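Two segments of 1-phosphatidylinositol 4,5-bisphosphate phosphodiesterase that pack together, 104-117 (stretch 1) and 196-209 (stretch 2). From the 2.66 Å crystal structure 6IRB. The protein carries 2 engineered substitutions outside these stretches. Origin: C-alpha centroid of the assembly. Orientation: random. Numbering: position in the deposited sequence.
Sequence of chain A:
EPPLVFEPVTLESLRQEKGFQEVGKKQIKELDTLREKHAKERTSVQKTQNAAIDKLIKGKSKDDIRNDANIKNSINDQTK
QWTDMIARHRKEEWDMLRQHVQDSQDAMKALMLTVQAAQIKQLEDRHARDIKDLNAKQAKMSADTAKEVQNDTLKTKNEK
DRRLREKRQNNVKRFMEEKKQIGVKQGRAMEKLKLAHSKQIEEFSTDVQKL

Stretch 1, residues 104-117: SQDAMKALMLTVQA
Stretch 2 196-209: AHSKQIEEFSTDVQ

The strongest polar links between the two stretches come from Gln116 and Lys109, long side chains that reach from one helix to the other. Gln116 points its CA-to-CB bond toward stretch 2, with chi1 m (-56°), chi2 -149° and chi3 -37°, and its amide nitrogen donates twice: NE2 lies 3.0 Å from His197 O, at an N-H...O angle of 154°, and 2.8 Å from Gln200 OE1, at a more bent 135°. A primary amide suits this place because its two hydrogens can serve two acceptors. His197 O also accepts from Ile201 N within its own helix (3.1 Å), so the carbonyl is shared. Gln200 meets the amide with chi1 m, chi2 t and chi3 24°.

Toward the other end of the contact, Lys109 extends fully, all four chi angles t, and NZ donates to Ser205 OG at 2.7 Å. Ser205, chi1 m, turns its hydroxyl back along its helix, so that OG donates to Ile201 O (3.2 Å) while receiving the ammonium; a small hydroxyl can do both.

These bonds tie together two segments of longer helices, each helical throughout, with phi/psi near -57/-50 and regular backbone hydrogen bonds from each N to the O four residues earlier. They run antiparallel, at 172°, with axes 10.7 Å apart at closest approach. CA to CA, the register pairs Gln105 with Val208 at 7.6 Å, Lys109 with Phe204 at 8.1 Å, Met112 with Ile201 at 8.0 Å and Gln116 with His197 at 6.0 Å. At this last, tightest pair, Gln116 CB lies over a face of the His197 ring (chi1 m, chi2 139°), 3.7 Å from its centroid, a CH-pi contact in which the aliphatic part of a polar side chain packs while its amide bonds.

Phe204 (chi1 t, chi2 87°) is the knob of the interface, set among Gln105, Met108, Lys109 and Met112. Its flat ring meets the aliphatic part of Lys109, with CE2 3.5 Å from Lys109 CG, and Met108 CB lies 4.0 Å from Phe204 CE1. Gln105 O approaches the ring edge, 4.2 Å from Phe204 CZ. Met112, a selenomethionine with chi angles t, t, p, places SE 3.7 Å from Phe204 CB and obliquely 4.5 Å from the ring centroid; its CE reaches Ile201 CG1 at 3.4 Å. This unbranched, polarizable side chain thus bridges aromatic and aliphatic partners. Farther out, Gln105 OE1 only grazes Val208 CB at 4.5 Å. The contact buries 581 Å² in all.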

# COMPACT_ATOMS: atom_id res chain seq x y z
N SER A 104 10.20 13.72 2.04
CA SER A 104 10.37 14.08 3.45
C SER A 104 11.85 14.26 3.78
O SER A 104 12.25 15.28 4.36
CB SER A 104 9.78 13.00 4.36
OG SER A 104 8.41 12.78 4.05
N GLN A 105 12.67 13.28 3.41
CA GLN A 105 14.12 13.40 3.53
C GLN A 105 14.60 14.71 2.91
O GLN A 105 15.18 15.56 3.59
CB GLN A 105 14.79 12.21 2.84
CG GLN A 105 16.23 12.46 2.45
CD GLN A 105 16.97 11.21 2.06
OE1 GLN A 105 16.64 10.11 2.52
NE2 GLN A 105 17.98 11.35 1.21
N ASP A 106 14.35 14.87 1.61
CA ASP A 106 14.68 16.08 0.87
C ASP A 106 14.27 17.34 1.63
O ASP A 106 15.07 18.26 1.82
CB ASP A 106 14.00 16.01 -0.50
CG ASP A 106 14.79 15.16 -1.51
OD1 ASP A 106 15.69 14.39 -1.10
OD2 ASP A 106 14.47 15.23 -2.72
N ALA A 107 13.01 17.40 2.08
CA ALA A 107 12.52 18.58 2.77
C ALA A 107 13.33 18.88 4.03
O ALA A 107 13.80 20.01 4.22
CB ALA A 107 11.04 18.42 3.11
N MSE A 108 13.48 17.89 4.91
CA MSE A 108 14.30 18.06 6.10
C MSE A 108 15.65 18.64 5.75
O MSE A 108 16.10 19.59 6.38
CB MSE A 108 14.50 16.76 6.85
CG MSE A 108 13.69 16.68 8.12
SE MSE A 108 13.64 14.86 8.82
CE MSE A 108 12.24 14.06 7.72
N LYS A 109 16.28 18.07 4.73
CA LYS A 109 17.62 18.54 4.38
C LYS A 109 17.55 19.99 3.93
O LYS A 109 18.35 20.83 4.36
CB LYS A 109 18.27 17.63 3.33
CG LYS A 109 19.81 17.74 3.37
CD LYS A 109 20.59 16.56 2.76
CE LYS A 109 22.09 16.58 3.19
NZ LYS A 109 22.87 15.33 2.91
N ALA A 110 16.58 20.33 3.07
CA ALA A 110 16.38 21.72 2.68
C ALA A 110 16.16 22.60 3.91
O ALA A 110 16.76 23.68 4.03
CB ALA A 110 15.20 21.84 1.72
N LEU A 111 15.28 22.16 4.81
CA LEU A 111 14.97 22.93 6.01
C LEU A 111 16.23 23.20 6.82
O LEU A 111 16.40 24.29 7.37
CB LEU A 111 13.96 22.17 6.86
CG LEU A 111 13.30 22.99 7.97
CD1 LEU A 111 12.46 24.09 7.36
CD2 LEU A 111 12.45 22.07 8.84
N MSE A 112 17.13 22.23 6.88
CA MSE A 112 18.37 22.40 7.59
C MSE A 112 19.16 23.54 7.02
O MSE A 112 19.52 24.48 7.72
CB MSE A 112 19.22 21.16 7.46
CG MSE A 112 20.34 21.08 8.45
SE MSE A 112 21.06 19.29 8.59
CE MSE A 112 21.93 19.24 6.84
N LEU A 113 19.40 23.44 5.72
CA LEU A 113 20.27 24.40 5.05
C LEU A 113 19.76 25.82 5.25
O LEU A 113 20.55 26.73 5.52
CB LEU A 113 20.36 24.05 3.57
CG LEU A 113 21.15 22.78 3.29
CD1 LEU A 113 21.40 22.62 1.80
CD2 LEU A 113 22.47 22.80 4.06
N THR A 114 18.45 26.01 5.13
CA THR A 114 17.84 27.30 5.41
C THR A 114 18.18 27.79 6.80
O THR A 114 18.83 28.84 6.94
CB THR A 114 16.33 27.20 5.23
OG1 THR A 114 16.06 26.39 4.09
CG2 THR A 114 15.74 28.59 5.02
N VAL A 115 17.72 27.08 7.83
CA VAL A 115 17.98 27.49 9.21
C VAL A 115 19.48 27.73 9.43
O VAL A 115 19.87 28.78 9.96
CB VAL A 115 17.37 26.49 10.20
CG1 VAL A 115 15.91 26.27 9.84
CG2 VAL A 115 18.05 25.18 10.16
N GLN A 116 20.33 26.76 9.08
CA GLN A 116 21.77 26.98 9.12
C GLN A 116 22.14 28.34 8.54
O GLN A 116 22.81 29.15 9.19
CB GLN A 116 22.52 25.87 8.37
CG GLN A 116 22.24 24.45 8.84
CD GLN A 116 23.43 23.54 8.66
OE1 GLN A 116 24.16 23.67 7.68
NE2 GLN A 116 23.65 22.64 9.61
N ALA A 117 21.67 28.60 7.32
CA ALA A 117 21.92 29.88 6.68
C ALA A 117 21.32 31.02 7.50
O ALA A 117 21.95 32.07 7.67
CB ALA A 117 21.35 29.88 5.26
N ALA A 196 29.68 24.16 13.55
CA ALA A 196 28.48 23.49 14.04
C ALA A 196 27.60 23.07 12.87
O ALA A 196 27.15 21.93 12.80
CB ALA A 196 27.72 24.40 15.00
N HIS A 197 27.38 23.99 11.93
CA HIS A 197 26.57 23.68 10.75
C HIS A 197 27.14 22.49 10.00
O HIS A 197 26.41 21.57 9.61
CB HIS A 197 26.44 24.91 9.86
CG HIS A 197 25.59 26.00 10.45
ND1 HIS A 197 25.92 27.33 10.37
CD2 HIS A 197 24.44 25.94 11.16
CE1 HIS A 197 24.99 28.05 10.98
NE2 HIS A 197 24.08 27.23 11.47
N SER A 198 28.45 22.51 9.76
CA SER A 198 29.11 21.40 9.07
C SER A 198 28.83 20.07 9.75
O SER A 198 28.41 19.10 9.10
CB SER A 198 30.61 21.65 9.00
OG SER A 198 31.18 20.92 7.93
N LYS A 199 29.10 19.97 11.05
CA LYS A 199 28.85 18.71 11.75
C LYS A 199 27.38 18.30 11.69
O LYS A 199 27.07 17.13 11.47
CB LYS A 199 29.39 18.76 13.17
CG LYS A 199 30.83 18.22 13.19
CD LYS A 199 31.70 18.71 14.33
CE LYS A 199 32.87 17.74 14.57
NZ LYS A 199 33.46 17.18 13.31
N GLN A 200 26.46 19.24 11.92
CA GLN A 200 25.03 18.93 11.79
C GLN A 200 24.74 18.21 10.48
O GLN A 200 24.01 17.21 10.46
CB GLN A 200 24.20 20.19 11.91
CG GLN A 200 24.17 20.79 13.29
CD GLN A 200 23.85 22.27 13.28
OE1 GLN A 200 23.23 22.77 12.34
NE2 GLN A 200 24.21 22.97 14.36
N ILE A 201 25.28 18.73 9.38
CA ILE A 201 25.08 18.13 8.06
C ILE A 201 25.58 16.69 8.05
O ILE A 201 24.85 15.75 7.72
CB ILE A 201 25.81 18.96 6.98
CG1 ILE A 201 25.17 20.34 6.83
CG2 ILE A 201 25.92 18.19 5.67
CD1 ILE A 201 26.15 21.43 6.46
N GLU A 202 26.86 16.52 8.40
CA GLU A 202 27.48 15.20 8.48
C GLU A 202 26.63 14.24 9.29
O GLU A 202 26.26 13.16 8.82
CB GLU A 202 28.86 15.37 9.10
CG GLU A 202 29.50 14.13 9.67
CD GLU A 202 30.60 14.47 10.67
OE1 GLU A 202 31.16 15.60 10.60
OE2 GLU A 202 30.89 13.62 11.53
N GLU A 203 26.28 14.64 10.52
CA GLU A 203 25.49 13.77 11.38
C GLU A 203 24.11 13.52 10.79
O GLU A 203 23.60 12.40 10.84
CB GLU A 203 25.39 14.36 12.77
CG GLU A 203 24.76 13.40 13.74
CD GLU A 203 25.70 13.09 14.87
OE1 GLU A 203 26.54 13.96 15.18
OE2 GLU A 203 25.61 11.96 15.41
N PHE A 204 23.46 14.57 10.27
CA PHE A 204 22.14 14.37 9.68
C PHE A 204 22.20 13.38 8.53
O PHE A 204 21.35 12.50 8.41
CB PHE A 204 21.55 15.69 9.18
CG PHE A 204 20.40 15.51 8.19
CD1 PHE A 204 19.10 15.35 8.65
CD2 PHE A 204 20.63 15.48 6.82
CE1 PHE A 204 18.04 15.18 7.76
CE2 PHE A 204 19.58 15.30 5.93
CZ PHE A 204 18.29 15.16 6.40
N SER A 205 23.21 13.52 7.66
CA SER A 205 23.34 12.59 6.54
C SER A 205 23.49 11.15 7.04
O SER A 205 22.71 10.27 6.66
CB SER A 205 24.52 13.02 5.65
OG SER A 205 24.23 14.24 4.99
N THR A 206 24.53 10.86 7.84
CA THR A 206 24.66 9.53 8.44
C THR A 206 23.35 9.05 9.06
O THR A 206 22.98 7.88 8.91
CB THR A 206 25.77 9.49 9.49
OG1 THR A 206 25.36 10.22 10.65
CG2 THR A 206 27.07 10.06 8.93
N ASP A 207 22.65 9.93 9.78
CA ASP A 207 21.43 9.53 10.50
C ASP A 207 20.32 9.08 9.56
O ASP A 207 19.57 8.16 9.88
CB ASP A 207 20.95 10.66 11.40
CG ASP A 207 21.62 10.66 12.76
OD1 ASP A 207 22.72 10.07 12.89
OD2 ASP A 207 21.05 11.24 13.70
N VAL A 208 20.17 9.75 8.41
CA VAL A 208 19.17 9.31 7.44
C VAL A 208 19.60 8.00 6.78
O VAL A 208 18.87 7.00 6.86
CB VAL A 208 18.84 10.42 6.41
CG1 VAL A 208 18.29 11.66 7.12
CG2 VAL A 208 20.02 10.81 5.52
N GLN A 209 20.77 7.99 6.14
CA GLN A 209 21.33 6.85 5.41
C GLN A 209 21.07 5.52 6.11
O GLN A 209 20.79 4.50 5.46
CB GLN A 209 22.83 7.05 5.16
CG GLN A 209 23.62 5.77 4.87
CD GLN A 209 25.12 5.94 5.02
OE1 GLN A 209 25.63 6.17 6.11
NE2 GLN A 209 25.84 5.83 3.91